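Local coordinates for protein argininosuccinate lyase (Chelativorans sp., PDB 6RXA) that acts as a C-N lyase of the aspartase/fumarase superfamily, known as EDDS lyase, and probably also splits argininosuccinate into fumarate and L-arginine, at residues A[44-49]-A[120-125]; A[217-222]-A[484-489]; A[438-443]-A[449-454]. The protein carries 2 engineered substitutions. All coordinates share one frame; numbering follows the deposited sequence. Where two conformers were deposited one is given.

Contact 1 (A[44-49]-A[120-125])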
loop_
_atom_site.group_PDB
_atom_site.type_symbol
_atom_site.label_atom_id
_atom_site.label_comp_id
_atom_site.label_asym_id
_atom_site.label_seq_id
_atom_site.Cartn_x
_atom_site.Cartn_y
_atom_site.Cartn_z
ATOM N N SER A 44 -13.693 -8.798 29.515
ATOM C CA SER A 44 -14.432 -9.217 30.706
ATOM C C SER A 44 -14.098 -10.656 31.090
ATOM O O SER A 44 -14.020 -10.985 32.281
ATOM C CB SER A 44 -15.935 -9.048 30.482
ATOM O OG SER A 44 -16.310 -7.687 30.581
ATOM N N GLN A 45 -13.915 -11.527 30.099
ATOM C CA GLN A 45 -13.462 -12.884 30.377
ATOM C C GLN A 45 -12.058 -12.876 30.965
ATOM O O GLN A 45 -11.761 -13.643 31.892
ATOM C CB GLN A 45 -13.509 -13.717 29.100
ATOM C CG GLN A 45 -14.920 -14.030 28.648
ATOM C CD GLN A 45 -15.693 -14.854 29.663
ATOM O OE1 GLN A 45 -15.393 -16.029 29.880
ATOM N NE2 GLN A 45 -16.692 -14.239 30.292
ATOM N N ILE A 46 -11.185 -12.010 30.449
ATOM C CA ILE A 46 -9.828 -11.909 30.984
ATOM C C ILE A 46 -9.848 -11.493 32.449
ATOM O O ILE A 46 -9.090 -12.028 33.265
ATOM C CB ILE A 46 -8.982 -10.967 30.108
ATOM C CG1 ILE A 46 -8.751 -11.618 28.740
ATOM C CG2 ILE A 46 -7.691 -10.590 30.818
ATOM C CD1 ILE A 46 -8.220 -10.639 27.694
ATOM N N HIS A 47 -10.706 -10.537 32.811
ATOM C CA HIS A 47 -10.777 -10.143 34.217
ATOM C C HIS A 47 -11.097 -11.347 35.094
ATOM O O HIS A 47 -10.510 -11.529 36.166
ATOM C CB HIS A 47 -11.849 -9.078 34.442
ATOM C CG HIS A 47 -11.648 -7.832 33.649
ATOM N ND1 HIS A 47 -10.402 -7.351 33.316
ATOM C CD2 HIS A 47 -12.542 -6.972 33.105
ATOM C CE1 HIS A 47 -10.537 -6.248 32.602
ATOM N NE2 HIS A 47 -11.825 -5.999 32.456
ATOM N N ARG A 48 -12.049 -12.171 34.658
ATOM C CA ARG A 48 -12.430 -13.344 35.438
ATOM C C ARG A 48 -11.276 -14.335 35.525
ATOM O O ARG A 48 -10.976 -14.854 36.608
ATOM C CB ARG A 48 -13.667 -13.983 34.813
ATOM C CG ARG A 48 -14.923 -13.143 34.987
ATOM C CD ARG A 48 -16.116 -13.759 34.285
ATOM N NE ARG A 48 -17.350 -13.050 34.627
ATOM C CZ ARG A 48 -17.713 -11.882 34.104
ATOM N NH1 ARG A 48 -16.945 -11.276 33.216
ATOM N NH2 ARG A 48 -18.851 -11.315 34.474
ATOM N N ALA A 49 -10.623 -14.619 34.398
ATOM C CA ALA A 49 -9.524 -15.583 34.414
ATOM C C ALA A 49 -8.361 -15.087 35.263
ATOM O O ALA A 49 -7.750 -15.866 36.012
ATOM C CB ALA A 49 -9.052 -15.876 32.990
ATOM N N LYS A 120 -7.406 -8.505 22.220
ATOM C CA LYS A 120 -7.377 -8.443 20.757
ATOM C C LYS A 120 -7.130 -9.821 20.164
ATOM O O LYS A 120 -7.765 -10.207 19.175
ATOM C CB LYS A 120 -6.290 -7.476 20.275
ATOM C CG LYS A 120 -6.137 -7.345 18.724
ATOM C CD LYS A 120 -7.255 -6.475 18.122
ATOM C CE LYS A 120 -7.292 -6.461 16.594
ATOM N NZ LYS A 120 -6.135 -5.730 16.017
ATOM N N ARG A 121 -6.226 -10.594 20.774
ATOM C CA ARG A 121 -5.967 -11.950 20.302
ATOM C C ARG A 121 -7.207 -12.834 20.433
ATOM O O ARG A 121 -7.496 -13.642 19.543
ATOM C CB ARG A 121 -4.791 -12.566 21.065
ATOM C CG ARG A 121 -3.408 -12.073 20.653
ATOM C CD ARG A 121 -2.366 -12.558 21.670
ATOM N NE ARG A 121 -1.013 -12.206 21.250
ATOM C CZ ARG A 121 -0.290 -12.918 20.389
ATOM N NH1 ARG A 121 -0.778 -14.032 19.869
ATOM N NH2 ARG A 121 0.923 -12.505 20.063
ATOM N N MET A 122 -7.949 -12.714 21.542
ATOM C CA MET A 122 -9.147 -13.534 21.688
ATOM C C MET A 122 -10.201 -13.160 20.653
ATOM O O MET A 122 -10.881 -14.036 20.098
ATOM C CB MET A 122 -9.706 -13.378 23.098
ATOM C CG MET A 122 -8.812 -13.956 24.172
ATOM S SD MET A 122 -9.510 -13.765 25.831
ATOM C CE MET A 122 -10.745 -15.043 25.843
ATOM N N PHE A 123 -10.351 -11.866 20.382
ATOM C CA PHE A 123 -11.247 -11.417 19.326
ATOM C C PHE A 123 -10.807 -11.958 17.971
ATOM O O PHE A 123 -11.610 -12.557 17.249
ATOM C CB PHE A 123 -11.297 -9.887 19.303
ATOM C CG PHE A 123 -11.929 -9.326 18.068
ATOM C CD1 PHE A 123 -13.276 -9.509 17.828
ATOM C CD2 PHE A 123 -11.170 -8.629 17.148
ATOM C CE1 PHE A 123 -13.852 -9.016 16.672
ATOM C CE2 PHE A 123 -11.753 -8.119 15.993
ATOM C CZ PHE A 123 -13.087 -8.314 15.767
ATOM N N LEU A 124 -9.531 -11.765 17.611
ATOM C CA LEU A 124 -9.049 -12.237 16.314
ATOM C C LEU A 124 -9.153 -13.752 16.205
ATOM O O LEU A 124 -9.450 -14.287 15.128
ATOM C CB LEU A 124 -7.619 -11.778 16.041
ATOM C CG LEU A 124 -7.439 -10.271 15.888
ATOM C CD1 LEU A 124 -5.969 -9.915 15.668
ATOM C CD2 LEU A 124 -8.310 -9.708 14.763
ATOM N N ARG A 125 -8.903 -14.462 17.317
ATOM C CA ARG A 125 -8.994 -15.921 17.332
ATOM C C ARG A 125 -10.404 -16.376 16.970
ATOM O O ARG A 125 -10.582 -17.243 16.106
ATOM C CB ARG A 125 -8.585 -16.418 18.723
ATOM C CG ARG A 125 -8.664 -17.906 18.939
ATOM C CD ARG A 125 -8.184 -18.277 20.347
ATOM N NE ARG A 125 -9.125 -17.832 21.369
ATOM C CZ ARG A 125 -8.916 -17.940 22.679
ATOM N NH1 ARG A 125 -7.779 -18.450 23.141
ATOM N NH2 ARG A 125 -9.850 -17.540 23.521
#
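I46 and M122 bridge two helices, 35-56 and 112-147, in the largely helical fold of the aspartase/fumarase superfamily. The two backbones do not pack closely: their nearest CA atoms, those of I46 and M122, are 9.5 Å apart, so the gap is spanned by side chains alone and no hydrogen bond crosses it. The tight part is a thioether against an aliphatic branch. M122 SD lies 3.7 Å from I46 CG1 and 3.9 Å from I46 CD1, and the two side chains slide past each other in opposite directions. The isoleucine presents its longer branch because CG1 stands anti to the carbonyl carbon (chi1 -68°), leaving CG2 anti to the backbone N. Both residues are buried, and Y42 and F221 also pack against M122.

The other part is looser and nearer solvent. Q45 starts toward helix 112-147, but its amide end leads away; this partly exposed side chain also touches K483 and L486 of helix 451-500. R48 is likewise partly exposed: its NH2 forms a salt bridge with D76, whose other carboxylate oxygen bonds S44 OG, while its NH1 also makes a weak hydrogen bond to S44 O, 3.1 Å long and bent to 137°. Even here methionine keeps a marginal touch. A bend at its last torsion (chi3 77°) turns the methyl off the isoleucine, and M122 CE ends 4.5 Å from Q45 CB.

Contact 2 (A[217-222]-A[484-489])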
loop_
_atom_site.group_PDB
_atom_site.type_symbol
_atom_site.label_atom_id
_atom_site.label_comp_id
_atom_site.label_asym_id
_atom_site.label_seq_id
_atom_site.Cartn_x
_atom_site.Cartn_y
_atom_site.Cartn_z
ATOM N N ALA A 217 -4.621 -21.218 30.130
ATOM C CA ALA A 217 -5.528 -22.350 29.983
ATOM C C ALA A 217 -6.977 -21.938 30.198
ATOM O O ALA A 217 -7.874 -22.388 29.474
ATOM C CB ALA A 217 -5.122 -23.439 30.976
ATOM N N LEU A 218 -7.232 -21.098 31.205
ATOM C CA LEU A 218 -8.594 -20.665 31.484
ATOM C C LEU A 218 -9.202 -19.900 30.316
ATOM O O LEU A 218 -10.435 -19.874 30.169
ATOM C CB LEU A 218 -8.584 -19.796 32.742
ATOM C CG LEU A 218 -8.446 -20.552 34.067
ATOM C CD1 LEU A 218 -8.134 -19.567 35.186
ATOM C CD2 LEU A 218 -9.720 -21.336 34.351
ATOM N N LEU A 219 -8.366 -19.265 29.490
ATOM C CA LEU A 219 -8.810 -18.463 28.359
ATOM C C LEU A 219 -8.668 -19.198 27.035
ATOM O O LEU A 219 -8.823 -18.583 25.978
ATOM C CB LEU A 219 -8.056 -17.134 28.318
ATOM C CG LEU A 219 -8.343 -16.225 29.518
ATOM C CD1 LEU A 219 -7.311 -15.124 29.589
ATOM C CD2 LEU A 219 -9.738 -15.625 29.442
ATOM N N GLY A 220 -8.379 -20.496 27.065
ATOM C CA GLY A 220 -8.354 -21.287 25.845
ATOM C C GLY A 220 -7.122 -21.170 24.981
ATOM O O GLY A 220 -7.117 -21.711 23.867
ATOM N N PHE A 221 -6.080 -20.482 25.434
ATOM C CA PHE A 221 -4.869 -20.376 24.627
ATOM C C PHE A 221 -4.105 -21.697 24.653
ATOM O O PHE A 221 -4.202 -22.474 25.606
ATOM C CB PHE A 221 -3.988 -19.261 25.163
ATOM C CG PHE A 221 -4.513 -17.873 24.900
ATOM C CD1 PHE A 221 -4.309 -17.260 23.678
ATOM C CD2 PHE A 221 -5.174 -17.163 25.891
ATOM C CE1 PHE A 221 -4.771 -15.977 23.440
ATOM C CE2 PHE A 221 -5.624 -15.875 25.658
ATOM C CZ PHE A 221 -5.416 -15.279 24.431
ATOM N N ASP A 222 -3.321 -21.936 23.599
ATOM C CA ASP A 222 -2.582 -23.184 23.437
ATOM C C ASP A 222 -1.125 -23.086 23.886
ATOM O O ASP A 222 -0.419 -24.100 23.872
ATOM C CB ASP A 222 -2.645 -23.658 21.986
ATOM C CG ASP A 222 -4.023 -24.147 21.590
ATOM O OD1 ASP A 222 -4.742 -24.653 22.472
ATOM O OD2 ASP A 222 -4.385 -24.015 20.400
ATOM N N GLN A 484 -16.266 -22.926 29.531
ATOM C CA GLN A 484 -17.114 -23.557 30.543
ATOM C C GLN A 484 -16.346 -23.795 31.840
ATOM O O GLN A 484 -16.897 -23.608 32.935
ATOM C CB GLN A 484 -17.698 -24.864 30.009
ATOM C CG GLN A 484 -18.850 -25.405 30.855
ATOM C CD GLN A 484 -20.024 -24.442 30.924
ATOM O OE1 GLN A 484 -20.637 -24.112 29.909
ATOM N NE2 GLN A 484 -20.328 -23.969 32.127
ATOM N N THR A 485 -15.079 -24.214 31.742
ATOM C CA THR A 485 -14.253 -24.382 32.937
ATOM C C THR A 485 -14.155 -23.073 33.714
ATOM O O THR A 485 -14.282 -23.057 34.947
ATOM C CB THR A 485 -12.855 -24.877 32.553
ATOM O OG1 THR A 485 -12.923 -26.204 32.023
ATOM C CG2 THR A 485 -11.926 -24.875 33.768
ATOM N N LEU A 486 -13.922 -21.965 33.007
ATOM C CA LEU A 486 -13.846 -20.662 33.658
ATOM C C LEU A 486 -15.172 -20.303 34.313
ATOM O O LEU A 486 -15.212 -19.856 35.465
ATOM C CB LEU A 486 -13.444 -19.602 32.634
ATOM C CG LEU A 486 -13.301 -18.164 33.138
ATOM C CD1 LEU A 486 -12.374 -18.113 34.345
ATOM C CD2 LEU A 486 -12.807 -17.271 32.005
ATOM N N ALA A 487 -16.280 -20.490 33.588
ATOM C CA ALA A 487 -17.587 -20.165 34.150
ATOM C C ALA A 487 -17.863 -20.983 35.407
ATOM O O ALA A 487 -18.344 -20.446 36.416
ATOM C CB ALA A 487 -18.669 -20.372 33.088
ATOM N N ASP A 488 -17.525 -22.280 35.382
ATOM C CA ASP A 488 -17.696 -23.126 36.559
ATOM C C ASP A 488 -16.844 -22.642 37.725
ATOM O O ASP A 488 -17.296 -22.653 38.877
ATOM C CB ASP A 488 -17.293 -24.567 36.233
ATOM C CG ASP A 488 -18.278 -25.264 35.323
ATOM O OD1 ASP A 488 -19.337 -24.674 35.012
ATOM O OD2 ASP A 488 -17.978 -26.402 34.910
ATOM N N SER A 489 -15.600 -22.245 37.446
ATOM C CA SER A 489 -14.703 -21.787 38.498
ATOM C C SER A 489 -15.241 -20.524 39.153
ATOM O O SER A 489 -15.194 -20.378 40.381
ATOM C CB SER A 489 -13.312 -21.516 37.919
ATOM O OG SER A 489 -12.677 -22.712 37.499
#
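L218 and L486 carry the contact, the first at the last turn of helix 212-218, the second on the long helix 451-500. Their side chains cross at about a right angle, with L218 CD2 4.2 Å from L486 CD1. L486 reaches across because its CG is anti to the backbone N (chi1 180°), and it meets backbone as well as side chain: L486 CB lies 3.9 Å from L218 O. The CA atoms of this pair are only 5.7 Å apart, close enough for leucine to pack directly on the chain at the helix end. L219 adds a second, lighter touch, L219 CD2 to L486 CD2 at 4.3 Å. Toward the exposed edge, L218 CD2 also meets T485 CG2.

The next shell is made within helix 451-500. The T485 methyl is at the interface while its hydroxyl OG1 bonds back to N481 O, one turn earlier. T485 O takes two donors, S489 N and S489 OG, which approach from opposite faces of its plane; the hydroxyl bond, S489 OG to T485 O, is 3.0 Å long. On the exposed flank, Q484 NE2 donates to D488 OD1 at 3.1 Å, coming from above the carboxylate plane though the bond is fairly straight (159°).

Farther out, helix 35-56 backs the leucines: L218 packs on V52, and L219 on I46. F221 forms a cation-pi pair with R125 of helix 112-147. The turn that sets L218 and L219 at the interface is a Schellman motif: G220 has positive phi (79°) as its C-prime residue, with G220 N bonded to A217 O and F221 N to S216 O.

Contact 3 (A[438-443]-A[449-454])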
loop_
_atom_site.group_PDB
_atom_site.type_symbol
_atom_site.label_atom_id
_atom_site.label_comp_id
_atom_site.label_asym_id
_atom_site.label_seq_id
_atom_site.Cartn_x
_atom_site.Cartn_y
_atom_site.Cartn_z
ATOM N N GLN A 438 -12.713 -34.559 -27.394
ATOM C CA GLN A 438 -11.485 -35.347 -27.480
ATOM C C GLN A 438 -10.282 -34.570 -26.954
ATOM O O GLN A 438 -9.348 -35.174 -26.413
ATOM C CB GLN A 438 -11.233 -35.854 -28.899
ATOM C CG GLN A 438 -12.301 -36.810 -29.402
ATOM C CD GLN A 438 -12.471 -38.036 -28.523
ATOM O OE1 GLN A 438 -11.500 -38.700 -28.163
ATOM N NE2 GLN A 438 -13.712 -38.335 -28.170
ATOM N N ASN A 439 -10.272 -33.236 -27.109
ATOM C CA ASN A 439 -9.195 -32.450 -26.508
ATOM C C ASN A 439 -9.191 -32.642 -24.996
ATOM O O ASN A 439 -8.127 -32.734 -24.368
ATOM C CB ASN A 439 -9.360 -30.951 -26.803
ATOM C CG ASN A 439 -8.825 -30.541 -28.150
ATOM O OD1 ASN A 439 -8.018 -29.616 -28.243
ATOM N ND2 ASN A 439 -9.291 -31.189 -29.195
ATOM N N VAL A 440 -10.381 -32.659 -24.386
ATOM C CA VAL A 440 -10.481 -32.847 -22.944
ATOM C C VAL A 440 -10.034 -34.248 -22.565
ATOM O O VAL A 440 -9.209 -34.432 -21.664
ATOM C CB VAL A 440 -11.917 -32.561 -22.470
ATOM C CG1 VAL A 440 -12.089 -32.989 -21.041
ATOM C CG2 VAL A 440 -12.230 -31.069 -22.610
ATOM N N LEU A 441 -10.548 -35.258 -23.274
ATOM C CA LEU A 441 -10.233 -36.642 -22.937
ATOM C C LEU A 441 -8.743 -36.933 -23.068
ATOM O O LEU A 441 -8.187 -37.722 -22.289
ATOM C CB LEU A 441 -11.046 -37.585 -23.821
ATOM C CG LEU A 441 -12.553 -37.597 -23.589
ATOM C CD1 LEU A 441 -13.229 -38.620 -24.518
ATOM C CD2 LEU A 441 -12.869 -37.889 -22.141
ATOM N N ARG A 442 -8.075 -36.334 -24.057
ATOM C CA ARG A 442 -6.643 -36.569 -24.219
ATOM C C ARG A 442 -5.818 -35.981 -23.079
ATOM O O ARG A 442 -4.710 -36.466 -22.823
ATOM C CB ARG A 442 -6.163 -35.992 -25.553
ATOM C CG ARG A 442 -6.486 -36.894 -26.727
ATOM C CD ARG A 442 -5.832 -36.412 -27.999
ATOM N NE ARG A 442 -6.490 -35.232 -28.547
ATOM C CZ ARG A 442 -7.467 -35.269 -29.454
ATOM N NH1 ARG A 442 -7.908 -36.424 -29.935
ATOM N NH2 ARG A 442 -7.998 -34.135 -29.892
ATOM N N ARG A 443 -6.327 -34.961 -22.393
ATOM C CA ARG A 443 -5.602 -34.300 -21.307
ATOM C C ARG A 443 -5.963 -35.001 -20.002
ATOM O O ARG A 443 -6.751 -34.508 -19.188
ATOM C CB ARG A 443 -5.936 -32.815 -21.282
ATOM C CG ARG A 443 -5.371 -32.044 -22.471
ATOM C CD ARG A 443 -5.974 -30.642 -22.587
ATOM N NE ARG A 443 -5.175 -29.863 -23.530
ATOM C CZ ARG A 443 -5.174 -30.061 -24.843
ATOM N NH1 ARG A 443 -4.387 -29.338 -25.636
ATOM N NH2 ARG A 443 -5.961 -30.989 -25.372
ATOM N N PRO A 449 -7.918 -31.747 -17.427
ATOM C CA PRO A 449 -9.389 -31.657 -17.416
ATOM C C PRO A 449 -10.162 -32.936 -17.730
ATOM O O PRO A 449 -11.395 -32.928 -17.576
ATOM C CB PRO A 449 -9.687 -30.570 -18.457
ATOM C CG PRO A 449 -8.506 -30.621 -19.399
ATOM C CD PRO A 449 -7.333 -30.883 -18.473
ATOM N N ALA A 450 -9.527 -34.021 -18.150
ATOM C CA ALA A 450 -10.292 -35.231 -18.420
ATOM C C ALA A 450 -11.121 -35.608 -17.193
ATOM O O ALA A 450 -10.632 -35.497 -16.056
ATOM C CB ALA A 450 -9.335 -36.379 -18.747
ATOM N N PRO A 451 -12.363 -36.067 -17.378
ATOM C CA PRO A 451 -13.205 -36.379 -16.208
ATOM C C PRO A 451 -12.565 -37.289 -15.168
ATOM O O PRO A 451 -12.755 -37.064 -13.967
ATOM C CB PRO A 451 -14.445 -37.028 -16.844
ATOM C CG PRO A 451 -14.555 -36.378 -18.168
ATOM C CD PRO A 451 -13.122 -36.128 -18.645
ATOM N N MET A 452 -11.848 -38.338 -15.580
ATOM C CA MET A 452 -11.251 -39.240 -14.602
ATOM C C MET A 452 -10.214 -38.517 -13.751
ATOM O O MET A 452 -10.085 -38.802 -12.551
ATOM C CB MET A 452 -10.629 -40.447 -15.310
ATOM C CG MET A 452 -11.645 -41.499 -15.772
ATOM S SD MET A 452 -12.622 -42.232 -14.433
ATOM C CE MET A 452 -14.025 -41.115 -14.336
ATOM N N SER A 453 -9.495 -37.564 -14.348
ATOM C CA SER A 453 -8.488 -36.813 -13.615
ATOM C C SER A 453 -9.139 -35.818 -12.666
ATOM O O SER A 453 -8.725 -35.676 -11.512
ATOM C CB SER A 453 -7.570 -36.060 -14.578
ATOM O OG SER A 453 -6.943 -36.946 -15.482
ATOM N N VAL A 454 -10.150 -35.091 -13.144
ATOM C CA VAL A 454 -10.827 -34.143 -12.264
ATOM C C VAL A 454 -11.504 -34.885 -11.117
ATOM O O VAL A 454 -11.471 -34.429 -9.969
ATOM C CB VAL A 454 -11.813 -33.261 -13.048
ATOM C CG1 VAL A 454 -12.541 -32.308 -12.106
ATOM C CG2 VAL A 454 -11.080 -32.483 -14.123
#
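R443 and A450 supply the one hydrogen bond between the two segments of this short helix-loop-helix connection: A450 N donates to R443 O over 3.0 Å at 156°. A450 is the N-cap of helix 451-500, and P451 follows it in the first turn, where a proline nitrogen has no hydrogen to leave unpaired.

Carbonyl oxygens also meet carbon. A450 CB faces two of them, 3.2 Å from R443 O and 3.5 Å from V440 O, both to one side of the methyl, while V440 CG1 lies 3.5 Å from P449 O; these are van der Waals contacts.

Apolar contacts centre on the two prolines. P451 CD meets L441 CD2 at 3.9 Å and, slightly farther off, V440 CG1, which comes into place by standing anti to the backbone N (chi1 170°). The P449 ring lies across the base of the arginine, its CD 3.7 Å from R443 CB.

Charge is handled at the far end of R443, whose chain runs extended from CG to NE. Its NH2 donates to N439 O at 3.0 Å, in the guanidinium plane, and forms a salt bridge with D369; NE bonds Q164. A leucine in place of R443 would probably leave D369 with less compensating charge, and N439 O and Q164 OE1 without these donors.

Strand 161-167 packs against the turn, with P165 and T167 against V440 and I166 against P449; H170 of helix 168-193 packs on P449 and V454, T368 of helix 367-378 touches R443, and A204 and G205 of a second subunit cover P449 and R443.

How the contacts relate
Contacts 1 and 2 are neighbours, their centres 11 Å apart, and they join directly: R125 NH2 lies 2.9 Å from L219 O, a probable hydrogen bond, and A49 CB packs 3.6 Å from L219 CG. Contact 3 lies on the opposite side of the chain's centre, 51 and 52 Å from the centres of contacts 1 and 2. Helix 451-500 connects the extremes, contact 3 using its start and contact 2 a region near its end. Relative to ligand-binding residues, the I46 side chain is about 10 Å from those of S111 and R112, and that of R443 about 11 Å from T158's; contact 2 lies away from these sites.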